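Arylesterase (Agrobacterium tumefaciens, PDB 3DCI) probably hydrolyses carboxylic esters as a member of the SGNH (GDSL-like) hydrolase family, and binds a zinc ion in the crystal. Local coordinates at residues D53-E58 / A221-V226; L27-S32 / R90-A95; A154-V159 / F194-V199. All coordinates share one frame; numbering follows the deposited sequence.

Contact 1: residues D53-E58 / A221-V226; sequences DVLEAE and ALAAPV
Leu-55 carries most of the contact between helices 51-59 and 212-229, and its two methyl branches do different work. Leu-55 CD1 lies against the backbone of the other helix, 3.4 Å from Ala-223 N and equally near Ala-223 CA, a separation tighter than carbon atoms usually keep. Leu-55 CD2 instead meets Val-226 tip to tip, 4.1 Å from its CG2. The side chain is thrown out across the interface because its CG stands anti to the backbone N (chi1 177°), so that CD1 reaches Ala-223 and CD2 reaches Val-226. Beside it Glu-58 CB rests 3.8 Å from Ala-223 CB, and Leu-222 CB lies 3.9 Å from Leu-55 CD1. With an alanine as the meeting point, the segment axes approach to 8.9 Å at a crossing angle of -56°. Ile-106 of strand 104-108 touches both Leu-55 and Val-226, which sets the helix pair over the central sheet of this alpha/beta domain. No hydrogen bond or salt bridge spans the two segments. Glu-58 O makes a weak hydrogen bond to Arg-227 NH2, one residue further along helix 212-229, so the pair is held mainly by apolar packing.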
ATOM      1  N   ASP A  53      20.228 -15.408  20.468  1.00 28.33           N
ATOM      2  CA  ASP A  53      21.661 -15.651  20.733  1.00 27.93           C
ATOM      3  C   ASP A  53      21.909 -16.722  21.787  1.00 27.77           C
ATOM      4  O   ASP A  53      22.857 -17.521  21.673  1.00 27.60           O
ATOM      5  CB  ASP A  53      22.358 -14.376  21.223  1.00 29.09           C
ATOM      6  CG  ASP A  53      23.886 -14.510  21.242  1.00 31.95           C
ATOM      7  OD1 ASP A  53      24.482 -14.385  20.140  1.00 41.05           O
ATOM      8  OD2 ASP A  53      24.499 -14.755  22.338  1.00 41.35           O
ATOM      9  N   VAL A  54      21.110 -16.699  22.850  1.00 27.49           N
ATOM     10  CA  VAL A  54      21.165 -17.733  23.893  1.00 26.68           C
ATOM     11  C   VAL A  54      20.840 -19.099  23.301  1.00 26.86           C
ATOM     12  O   VAL A  54      21.593 -20.039  23.478  1.00 27.19           O
ATOM     13  CB  VAL A  54      20.199 -17.430  25.069  1.00 26.85           C
ATOM     14  CG1 VAL A  54      20.124 -18.599  26.064  1.00 26.04           C
ATOM     15  CG2 VAL A  54      20.628 -16.160  25.802  1.00 26.44           C
ATOM     16  N   LEU A  55      19.737 -19.198  22.563  1.00 26.27           N
ATOM     17  CA  LEU A  55      19.363 -20.453  21.908  1.00 26.47           C
ATOM     18  C   LEU A  55      20.511 -20.994  21.038  1.00 26.58           C
ATOM     19  O   LEU A  55      20.843 -22.183  21.110  1.00 26.63           O
ATOM     20  CB  LEU A  55      18.069 -20.266  21.068  1.00 25.96           C
ATOM     21  CG  LEU A  55      17.622 -21.490  20.268  1.00 25.76           C
ATOM     22  CD1 LEU A  55      17.280 -22.657  21.220  1.00 21.70           C
ATOM     23  CD2 LEU A  55      16.445 -21.130  19.352  1.00 24.53           C
ATOM     24  N   GLU A  56      21.121 -20.127  20.230  1.00 27.08           N
ATOM     25  CA  GLU A  56      22.243 -20.531  19.386  1.00 27.94           C
ATOM     26  C   GLU A  56      23.430 -21.044  20.192  1.00 28.09           C
ATOM     27  O   GLU A  56      24.007 -22.077  19.869  1.00 28.02           O
ATOM     28  CB  GLU A  56      22.706 -19.368  18.499  1.00 28.22           C
ATOM     29  CG  GLU A  56      23.817 -19.743  17.499  1.00 28.68           C
ATOM     30  CD  GLU A  56      24.197 -18.569  16.607  1.00 30.66           C
ATOM     31  OE1 GLU A  56      25.140 -17.845  16.985  1.00 35.90           O
ATOM     32  OE2 GLU A  56      23.536 -18.338  15.564  1.00 31.03           O
ATOM     33  N   ALA A  57      23.813 -20.306  21.224  1.00 28.49           N
ATOM     34  CA  ALA A  57      24.897 -20.741  22.127  1.00 29.25           C
ATOM     35  C   ALA A  57      24.579 -22.098  22.782  1.00 29.50           C
ATOM     36  O   ALA A  57      25.443 -22.953  22.895  1.00 29.38           O
ATOM     37  CB  ALA A  57      25.149 -19.683  23.196  1.00 29.09           C
ATOM     38  N   GLU A  58      23.325 -22.295  23.180  1.00 29.98           N
ATOM     39  CA  GLU A  58      22.892 -23.559  23.771  1.00 30.46           C
ATOM     40  C   GLU A  58      22.996 -24.722  22.811  1.00 30.63           C
ATOM     41  O   GLU A  58      23.340 -25.823  23.215  1.00 30.59           O
ATOM     42  CB  GLU A  58      21.444 -23.483  24.233  1.00 31.25           C
ATOM     43  CG  GLU A  58      21.164 -22.442  25.289  1.00 33.29           C
ATOM     44  CD  GLU A  58      21.932 -22.636  26.542  1.00 34.90           C
ATOM     45  OE1 GLU A  58      22.131 -23.813  26.926  1.00 38.90           O
ATOM     46  OE2 GLU A  58      22.344 -21.603  27.137  1.00 35.79           O
ATOM     47  N   ALA A 221      15.307 -22.544  27.449  1.00 27.69           N
ATOM     48  CA  ALA A 221      14.166 -23.470  27.437  1.00 27.69           C
ATOM     49  C   ALA A 221      13.826 -23.953  26.017  1.00 27.43           C
ATOM     50  O   ALA A 221      13.390 -25.091  25.830  1.00 26.95           O
ATOM     51  CB  ALA A 221      12.925 -22.801  28.074  1.00 27.37           C
ATOM     52  N   LEU A 222      14.038 -23.100  25.025  1.00 26.74           N
ATOM     53  CA  LEU A 222      13.766 -23.479  23.620  1.00 27.36           C
ATOM     54  C   LEU A 222      14.758 -24.476  23.017  1.00 27.29           C
ATOM     55  O   LEU A 222      14.447 -25.124  22.022  1.00 27.26           O
ATOM     56  CB  LEU A 222      13.683 -22.237  22.714  1.00 26.92           C
ATOM     57  CG  LEU A 222      12.426 -21.375  22.905  1.00 27.26           C
ATOM     58  CD1 LEU A 222      12.493 -20.135  22.035  1.00 25.07           C
ATOM     59  CD2 LEU A 222      11.160 -22.174  22.567  1.00 26.19           C
ATOM     60  N   ALA A 223      15.925 -24.624  23.627  1.00 28.19           N
ATOM     61  CA  ALA A 223      16.948 -25.513  23.116  1.00 28.35           C
ATOM     62  C   ALA A 223      16.405 -26.942  23.034  1.00 29.52           C
ATOM     63  O   ALA A 223      16.634 -27.626  22.023  1.00 29.48           O
ATOM     64  CB  ALA A 223      18.210 -25.436  23.971  1.00 28.20           C
ATOM     65  N   ALA A 224      15.626 -27.361  24.042  1.00 29.97           N
ATOM     66  CA  ALA A 224      15.094 -28.736  24.080  1.00 29.89           C
ATOM     67  C   ALA A 224      14.139 -29.065  22.947  1.00 30.03           C
ATOM     68  O   ALA A 224      14.388 -30.013  22.195  1.00 29.06           O
ATOM     69  CB  ALA A 224      14.461 -29.061  25.445  1.00 30.78           C
ATOM     70  N   PRO A 225      13.037 -28.297  22.806  1.00 30.56           N
ATOM     71  CA  PRO A 225      12.190 -28.559  21.667  1.00 30.48           C
ATOM     72  C   PRO A 225      12.939 -28.396  20.341  1.00 30.03           C
ATOM     73  O   PRO A 225      12.713 -29.174  19.427  1.00 30.12           O
ATOM     74  CB  PRO A 225      11.061 -27.530  21.813  1.00 31.03           C
ATOM     75  CG  PRO A 225      11.591 -26.493  22.730  1.00 31.43           C
ATOM     76  CD  PRO A 225      12.507 -27.207  23.644  1.00 30.92           C
ATOM     77  N   VAL A 226      13.831 -27.412  20.245  1.00 30.00           N
ATOM     78  CA  VAL A 226      14.540 -27.151  18.981  1.00 30.38           C
ATOM     79  C   VAL A 226      15.404 -28.371  18.602  1.00 30.73           C
ATOM     80  O   VAL A 226      15.424 -28.766  17.437  1.00 30.71           O
ATOM     81  CB  VAL A 226      15.292 -25.817  18.993  1.00 29.50           C
ATOM     82  CG1 VAL A 226      16.167 -25.684  17.769  1.00 31.29           C
ATOM     83  CG2 VAL A 226      14.284 -24.634  19.038  1.00 27.70           C
TER

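Contact 2: residues L27-S32 / R90-A95; sequences LAFGDS and RALEVA. With ACY (acetic acid), chain M.
Phe-29 and Leu-92 meet where helix 88-99 packs on strand 24-30 of the parallel sheet, the helix running nearly antiparallel to the strand, as expected in the alpha/beta sandwich of SGNH hydrolases. The tight part is made by apolar side chains, one of which also touches the helix backbone. Leu-92 CD1 sits over one face of the Phe-29 ring, 4.1 Å from its centroid and 6° off the ring normal, a CH-pi contact, while the far end of the ring presses on the helix with CZ 3.5 Å from Leu-92 N. With CG anti to the backbone N (chi1 -167°) the ring extends toward the helix. Two residues earlier in the strand, Leu-27 CD2 touches both Leu-92 CD1 (3.9 Å) and Ala-95 CB (3.8 Å).

The outer side of the helix is looser and polar. There Arg-90 NH2 reaches Glu-93 OE2 in a long salt bridge of 3.3 Å, which stays in the guanidinium plane but arrives from above the carboxylate; Glu-93 also packs on Ala-84 of a second subunit. Further along, Asp-31 at the N-cap position caps Leu-33 N. Ser-32, with His-209 and Asp-206, has the geometry of a Ser-His-Asp triad, probably the catalytic one. An acetic acid molecule, likely from the crystallisation liquor, occupies this pocket, and Ser-32 N donates to its O atom over 2.9 Å at 160°.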
ATOM      1  N   LEU A  27      15.326 -19.499  11.799  1.00 25.88           N
ATOM      2  CA  LEU A  27      14.863 -18.115  11.828  1.00 25.80           C
ATOM      3  C   LEU A  27      14.112 -17.868  13.127  1.00 26.22           C
ATOM      4  O   LEU A  27      13.177 -18.593  13.463  1.00 28.49           O
ATOM      5  CB  LEU A  27      13.977 -17.816  10.615  1.00 24.85           C
ATOM      6  CG  LEU A  27      13.263 -16.464  10.577  1.00 25.80           C
ATOM      7  CD1 LEU A  27      14.283 -15.317  10.499  1.00 26.14           C
ATOM      8  CD2 LEU A  27      12.277 -16.426   9.399  1.00 24.85           C
ATOM      9  N   ALA A  28      14.549 -16.860  13.868  1.00 26.83           N
ATOM     10  CA  ALA A  28      13.928 -16.453  15.132  1.00 26.82           C
ATOM     11  C   ALA A  28      13.166 -15.159  14.907  1.00 26.17           C
ATOM     12  O   ALA A  28      13.731 -14.063  14.974  1.00 28.68           O
ATOM     13  CB  ALA A  28      14.969 -16.278  16.221  1.00 24.57           C
ATOM     14  N   PHE A  29      11.864 -15.291  14.697  1.00 26.01           N
ATOM     15  CA  PHE A  29      11.022 -14.207  14.212  1.00 25.86           C
ATOM     16  C   PHE A  29      10.082 -13.717  15.308  1.00 25.78           C
ATOM     17  O   PHE A  29       9.268 -14.477  15.827  1.00 25.58           O
ATOM     18  CB  PHE A  29      10.219 -14.726  12.987  1.00 25.78           C
ATOM     19  CG  PHE A  29       9.544 -13.629  12.190  1.00 25.70           C
ATOM     20  CD1 PHE A  29      10.292 -12.809  11.334  1.00 25.75           C
ATOM     21  CD2 PHE A  29       8.171 -13.436  12.263  1.00 24.78           C
ATOM     22  CE1 PHE A  29       9.710 -11.803  10.614  1.00 24.30           C
ATOM     23  CE2 PHE A  29       7.555 -12.438  11.521  1.00 25.94           C
ATOM     24  CZ  PHE A  29       8.319 -11.607  10.695  1.00 27.18           C
ATOM     25  N   GLY A  30      10.170 -12.439  15.663  1.00 25.39           N
ATOM     26  CA  GLY A  30       9.360 -11.926  16.756  1.00 25.91           C
ATOM     27  C   GLY A  30       9.282 -10.429  16.834  1.00 25.69           C
ATOM     28  O   GLY A  30       9.540  -9.737  15.868  1.00 25.28           O
ATOM     29  N   ASP A  31       8.924  -9.949  18.012  1.00 25.90           N
ATOM     30  CA  ASP A  31       8.725  -8.529  18.250  1.00 26.46           C
ATOM     31  C   ASP A  31       9.792  -7.994  19.212  1.00 25.99           C
ATOM     32  O   ASP A  31      10.896  -8.513  19.219  1.00 24.94           O
ATOM     33  CB  ASP A  31       7.284  -8.265  18.691  1.00 26.01           C
ATOM     34  CG  ASP A  31       6.890  -9.033  19.922  1.00 27.98           C
ATOM     35  OD1 ASP A  31       7.799  -9.359  20.741  1.00 29.73           O
ATOM     36  OD2 ASP A  31       5.656  -9.346  20.066  1.00 25.73           O
ATOM     37  N   SER A  32       9.506  -6.961  19.996  1.00 26.01           N
ATOM     38  CA  SER A  32      10.521  -6.439  20.916  1.00 27.59           C
ATOM     39  C   SER A  32      10.962  -7.448  22.004  1.00 27.49           C
ATOM     40  O   SER A  32      12.058  -7.314  22.555  1.00 27.40           O
ATOM     41  CB  SER A  32      10.097  -5.093  21.535  1.00 28.08           C
ATOM     42  OG  SER A  32       9.288  -5.311  22.656  1.00 32.58           O
ATOM     43  N   ARG A  90       4.336  -9.564   5.958  1.00 28.14           N
ATOM     44  CA  ARG A  90       5.149  -8.981   4.887  1.00 29.12           C
ATOM     45  C   ARG A  90       6.628  -9.166   5.199  1.00 27.75           C
ATOM     46  O   ARG A  90       7.414  -9.528   4.332  1.00 26.04           O
ATOM     47  CB  ARG A  90       4.854  -7.478   4.722  1.00 30.99           C
ATOM     48  CG  ARG A  90       4.099  -7.093   3.450  1.00 39.37           C
ATOM     49  CD  ARG A  90       2.660  -7.534   3.431  1.00 46.66           C
ATOM     50  NE  ARG A  90       2.513  -8.957   3.107  1.00 51.69           N
ATOM     51  CZ  ARG A  90       1.445  -9.710   3.421  1.00 52.31           C
ATOM     52  NH1 ARG A  90       0.396  -9.191   4.071  1.00 50.46           N
ATOM     53  NH2 ARG A  90       1.449 -11.002   3.097  1.00 51.89           N
ATOM     54  N   ALA A  91       6.990  -8.903   6.446  1.00 27.06           N
ATOM     55  CA  ALA A  91       8.370  -9.056   6.891  1.00 26.71           C
ATOM     56  C   ALA A  91       8.797 -10.511   6.946  1.00 26.39           C
ATOM     57  O   ALA A  91       9.988 -10.799   6.768  1.00 25.01           O
ATOM     58  CB  ALA A  91       8.573  -8.418   8.274  1.00 27.04           C
ATOM     59  N   LEU A  92       7.862 -11.421   7.250  1.00 26.43           N
ATOM     60  CA  LEU A  92       8.178 -12.841   7.285  1.00 25.55           C
ATOM     61  C   LEU A  92       8.565 -13.318   5.910  1.00 25.61           C
ATOM     62  O   LEU A  92       9.554 -14.033   5.761  1.00 24.48           O
ATOM     63  CB  LEU A  92       7.027 -13.691   7.825  1.00 25.90           C
ATOM     64  CG  LEU A  92       7.271 -15.207   7.857  1.00 26.17           C
ATOM     65  CD1 LEU A  92       8.542 -15.533   8.641  1.00 25.72           C
ATOM     66  CD2 LEU A  92       6.057 -15.927   8.413  1.00 25.19           C
ATOM     67  N   GLU A  93       7.825 -12.880   4.893  1.00 25.52           N
ATOM     68  CA  GLU A  93       8.162 -13.210   3.517  1.00 26.03           C
ATOM     69  C   GLU A  93       9.584 -12.754   3.155  1.00 25.10           C
ATOM     70  O   GLU A  93      10.319 -13.480   2.507  1.00 24.28           O
ATOM     71  CB  GLU A  93       7.153 -12.576   2.555  1.00 26.20           C
ATOM     72  CG  GLU A  93       5.788 -13.216   2.619  1.00 26.95           C
ATOM     73  CD  GLU A  93       4.718 -12.463   1.854  1.00 30.14           C
ATOM     74  OE1 GLU A  93       4.954 -11.316   1.358  1.00 32.82           O
ATOM     75  OE2 GLU A  93       3.609 -13.047   1.758  1.00 36.89           O
ATOM     76  N   VAL A  94       9.958 -11.546   3.556  1.00 25.47           N
ATOM     77  CA  VAL A  94      11.316 -11.039   3.298  1.00 25.23           C
ATOM     78  C   VAL A  94      12.377 -11.855   4.056  1.00 25.65           C
ATOM     79  O   VAL A  94      13.456 -12.169   3.519  1.00 24.46           O
ATOM     80  CB  VAL A  94      11.417  -9.561   3.716  1.00 25.97           C
ATOM     81  CG1 VAL A  94      12.885  -9.049   3.765  1.00 25.61           C
ATOM     82  CG2 VAL A  94      10.538  -8.681   2.809  1.00 23.45           C
ATOM     83  N   ALA A  95      12.077 -12.161   5.309  1.00 25.08           N
ATOM     84  CA  ALA A  95      12.949 -12.986   6.130  1.00 25.24           C
ATOM     85  C   ALA A  95      13.176 -14.364   5.526  1.00 24.57           C
ATOM     86  O   ALA A  95      14.303 -14.905   5.585  1.00 24.90           O
ATOM     87  CB  ALA A  95      12.388 -13.112   7.583  1.00 24.20           C
TER
HETATM   88  C   ACY M 220       6.682  -5.242  21.599  1.00 31.61           C
HETATM   89  O   ACY M 220       7.066  -5.409  20.441  1.00 29.96           O
HETATM   90  OXT ACY M 220       6.765  -4.131  22.158  1.00 33.12           O
HETATM   91  CH3 ACY M 220       6.080  -6.391  22.386  1.00 32.23           C

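Contact 3: residues A154-V159 / F194-V199; sequences APPPCV and FDAGSV
Ala-154 is joined to the end of strand 192-195, the edge strand within this chain, and to the residue after it by both of its backbone polar groups. Its N donates to Phe-194 O over 3.0 Å, and Ala-154 O accepts from Ala-196 N at 2.9 Å, in the carbonyl plane, so that the residue bridges Asp-195 in parallel register.

Beyond it the prolines have no N-H to continue the pattern, and other groups take over. A water gives one hydrogen to Pro-155 O and the other to Asp-195 OD1, each over 2.7 Å, joining the segments where no direct bond does. The same OD1 of Asp-195 accepts from Gly-197 N at 3.0 Å, an Asx turn in which the donor lies well above the carboxylate plane. With CG anti to the backbone N (chi1 -178°), the carboxylate turns back over its own turn. Ser-198 N donates to Asp-195 O at 2.9 Å and closes the 3-10 turn 196-198.

Packing falls on proline rings, Ala-196 and Gly-197: Ala-196 CB rests 3.8 Å from Pro-156 CD, and the CA atoms of Pro-156 and Gly-197 approach to 3.7 Å, at a place where a CB on Gly-197 would run into Pro-157 CD. Leu-33 of helix 32-35 touches Pro-155 and Pro-156 beyond. Two neighbouring parallel strands thus end together and pass into loops at the carboxyl edge of the sheet, the edge where alpha/beta folds of this family place their active sites.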
ATOM      1  N   ALA A 154       4.087 -19.072  22.217  1.00 23.71           N
ATOM      2  CA  ALA A 154       3.209 -18.114  22.870  1.00 24.14           C
ATOM      3  C   ALA A 154       4.092 -17.255  23.765  1.00 24.92           C
ATOM      4  O   ALA A 154       4.910 -17.801  24.502  1.00 25.27           O
ATOM      5  CB  ALA A 154       2.117 -18.827  23.693  1.00 23.71           C
ATOM      6  N   PRO A 155       3.950 -15.911  23.687  1.00 25.34           N
ATOM      7  CA  PRO A 155       4.739 -15.050  24.540  1.00 25.60           C
ATOM      8  C   PRO A 155       4.234 -15.120  25.974  1.00 25.62           C
ATOM      9  O   PRO A 155       3.078 -15.481  26.205  1.00 25.27           O
ATOM     10  CB  PRO A 155       4.497 -13.657  23.934  1.00 25.81           C
ATOM     11  CG  PRO A 155       3.143 -13.730  23.371  1.00 26.35           C
ATOM     12  CD  PRO A 155       3.039 -15.132  22.825  1.00 25.81           C
ATOM     13  N   PRO A 156       5.081 -14.789  26.945  1.00 26.85           N
ATOM     14  CA  PRO A 156       4.582 -14.818  28.319  1.00 27.61           C
ATOM     15  C   PRO A 156       3.448 -13.814  28.470  1.00 28.52           C
ATOM     16  O   PRO A 156       3.506 -12.768  27.843  1.00 28.42           O
ATOM     17  CB  PRO A 156       5.790 -14.385  29.145  1.00 27.31           C
ATOM     18  CG  PRO A 156       6.967 -14.620  28.249  1.00 27.41           C
ATOM     19  CD  PRO A 156       6.485 -14.358  26.878  1.00 27.07           C
ATOM     20  N   PRO A 157       2.401 -14.144  29.254  1.00 29.34           N
ATOM     21  CA  PRO A 157       1.281 -13.228  29.404  1.00 29.79           C
ATOM     22  C   PRO A 157       1.641 -11.917  30.090  1.00 30.63           C
ATOM     23  O   PRO A 157       2.615 -11.846  30.858  1.00 31.90           O
ATOM     24  CB  PRO A 157       0.278 -14.016  30.250  1.00 30.09           C
ATOM     25  CG  PRO A 157       1.061 -15.067  30.911  1.00 30.57           C
ATOM     26  CD  PRO A 157       2.197 -15.389  30.002  1.00 29.84           C
ATOM     27  N   CYS A 158       0.840 -10.890  29.818  1.00 30.17           N
ATOM     28  CA  CYS A 158       0.964  -9.615  30.506  1.00 30.34           C
ATOM     29  C   CYS A 158       0.611  -9.732  31.998  1.00 30.38           C
ATOM     30  O   CYS A 158      -0.110 -10.636  32.419  1.00 29.85           O
ATOM     31  CB  CYS A 158       0.075  -8.565  29.830  1.00 30.18           C
ATOM     32  SG  CYS A 158       0.612  -8.263  28.125  1.00 33.06           S
ATOM     33  N   VAL A 159       1.139  -8.804  32.784  1.00 30.43           N
ATOM     34  CA  VAL A 159       0.834  -8.745  34.200  1.00 30.74           C
ATOM     35  C   VAL A 159       0.520  -7.305  34.542  1.00 31.26           C
ATOM     36  O   VAL A 159       0.626  -6.438  33.686  1.00 31.17           O
ATOM     37  CB  VAL A 159       2.000  -9.290  35.065  1.00 30.75           C
ATOM     38  CG1 VAL A 159       2.222 -10.793  34.781  1.00 30.06           C
ATOM     39  CG2 VAL A 159       3.258  -8.480  34.860  1.00 29.07           C
ATOM     40  N   PHE A 194       5.451 -24.095  21.802  1.00 24.52           N
ATOM     41  CA  PHE A 194       6.020 -23.914  23.133  1.00 25.04           C
ATOM     42  C   PHE A 194       5.400 -22.699  23.807  1.00 24.98           C
ATOM     43  O   PHE A 194       5.199 -21.674  23.159  1.00 24.90           O
ATOM     44  CB  PHE A 194       7.538 -23.755  23.046  1.00 26.28           C
ATOM     45  CG  PHE A 194       8.223 -23.746  24.390  1.00 26.43           C
ATOM     46  CD1 PHE A 194       8.504 -24.930  25.043  1.00 28.86           C
ATOM     47  CD2 PHE A 194       8.609 -22.556  24.981  1.00 30.23           C
ATOM     48  CE1 PHE A 194       9.133 -24.924  26.267  1.00 31.56           C
ATOM     49  CE2 PHE A 194       9.244 -22.556  26.212  1.00 29.30           C
ATOM     50  CZ  PHE A 194       9.493 -23.723  26.848  1.00 29.01           C
ATOM     51  N   ASP A 195       5.078 -22.833  25.092  1.00 24.94           N
ATOM     52  CA  ASP A 195       4.588 -21.715  25.891  1.00 25.03           C
ATOM     53  C   ASP A 195       5.726 -21.025  26.646  1.00 24.96           C
ATOM     54  O   ASP A 195       6.181 -21.511  27.667  1.00 25.02           O
ATOM     55  CB  ASP A 195       3.516 -22.178  26.875  1.00 25.39           C
ATOM     56  CG  ASP A 195       2.936 -21.020  27.691  1.00 25.95           C
ATOM     57  OD1 ASP A 195       3.132 -19.828  27.324  1.00 25.49           O
ATOM     58  OD2 ASP A 195       2.292 -21.293  28.709  1.00 27.44           O
ATOM     59  N   ALA A 196       6.175 -19.870  26.143  1.00 25.45           N
ATOM     60  CA  ALA A 196       7.249 -19.100  26.800  1.00 24.90           C
ATOM     61  C   ALA A 196       6.850 -18.651  28.198  1.00 25.20           C
ATOM     62  O   ALA A 196       7.719 -18.438  29.036  1.00 25.29           O
ATOM     63  CB  ALA A 196       7.664 -17.893  25.949  1.00 25.16           C
ATOM     64  N   GLY A 197       5.546 -18.520  28.456  1.00 25.70           N
ATOM     65  CA  GLY A 197       5.041 -18.223  29.796  1.00 26.04           C
ATOM     66  C   GLY A 197       5.303 -19.308  30.830  1.00 26.49           C
ATOM     67  O   GLY A 197       5.199 -19.058  32.020  1.00 26.55           O
ATOM     68  N   SER A 198       5.612 -20.522  30.379  1.00 26.95           N
ATOM     69  CA  SER A 198       5.897 -21.628  31.284  1.00 27.74           C
ATOM     70  C   SER A 198       7.275 -21.493  31.912  1.00 27.86           C
ATOM     71  O   SER A 198       7.554 -22.182  32.869  1.00 28.31           O
ATOM     72  CB  SER A 198       5.820 -22.980  30.552  1.00 27.94           C
ATOM     73  OG  SER A 198       6.849 -23.072  29.564  1.00 28.91           O
ATOM     74  N   VAL A 199       8.138 -20.651  31.343  1.00 28.57           N
ATOM     75  CA  VAL A 199       9.493 -20.438  31.854  1.00 28.98           C
ATOM     76  C   VAL A 199       9.860 -18.982  32.152  1.00 29.66           C
ATOM     77  O   VAL A 199      10.916 -18.738  32.740  1.00 30.32           O
ATOM     78  CB  VAL A 199      10.601 -21.002  30.905  1.00 29.60           C
ATOM     79  CG1 VAL A 199      10.445 -22.517  30.708  1.00 29.69           C
ATOM     80  CG2 VAL A 199      10.639 -20.247  29.572  1.00 28.30           C
TER
HETATM   81  O   HOH W   1       1.767 -17.513  27.439  1.00 27.97           O

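In the fold
The three contacts sample different layers of one alpha/beta fold. Contacts 1 and 2 are buried and apolar across their interfaces, one joining two helices and the other a helix to a strand, whereas contact 3 is only partly buried and relies on backbone bonds and a water. Contacts 2 and 3 reach the same sheet, on opposite sides of the chain's centre and about 19 Å apart between centres. Contacts 1 and 3 touch directly: Leu-222 CD2 packs on Phe-194 CD2 at 3.5 Å, tying helix 212-229 to the edge strand. Along the chain contact 3 is nested within the loop closed by contact 1, while the segments of contacts 1 and 2 alternate without touching.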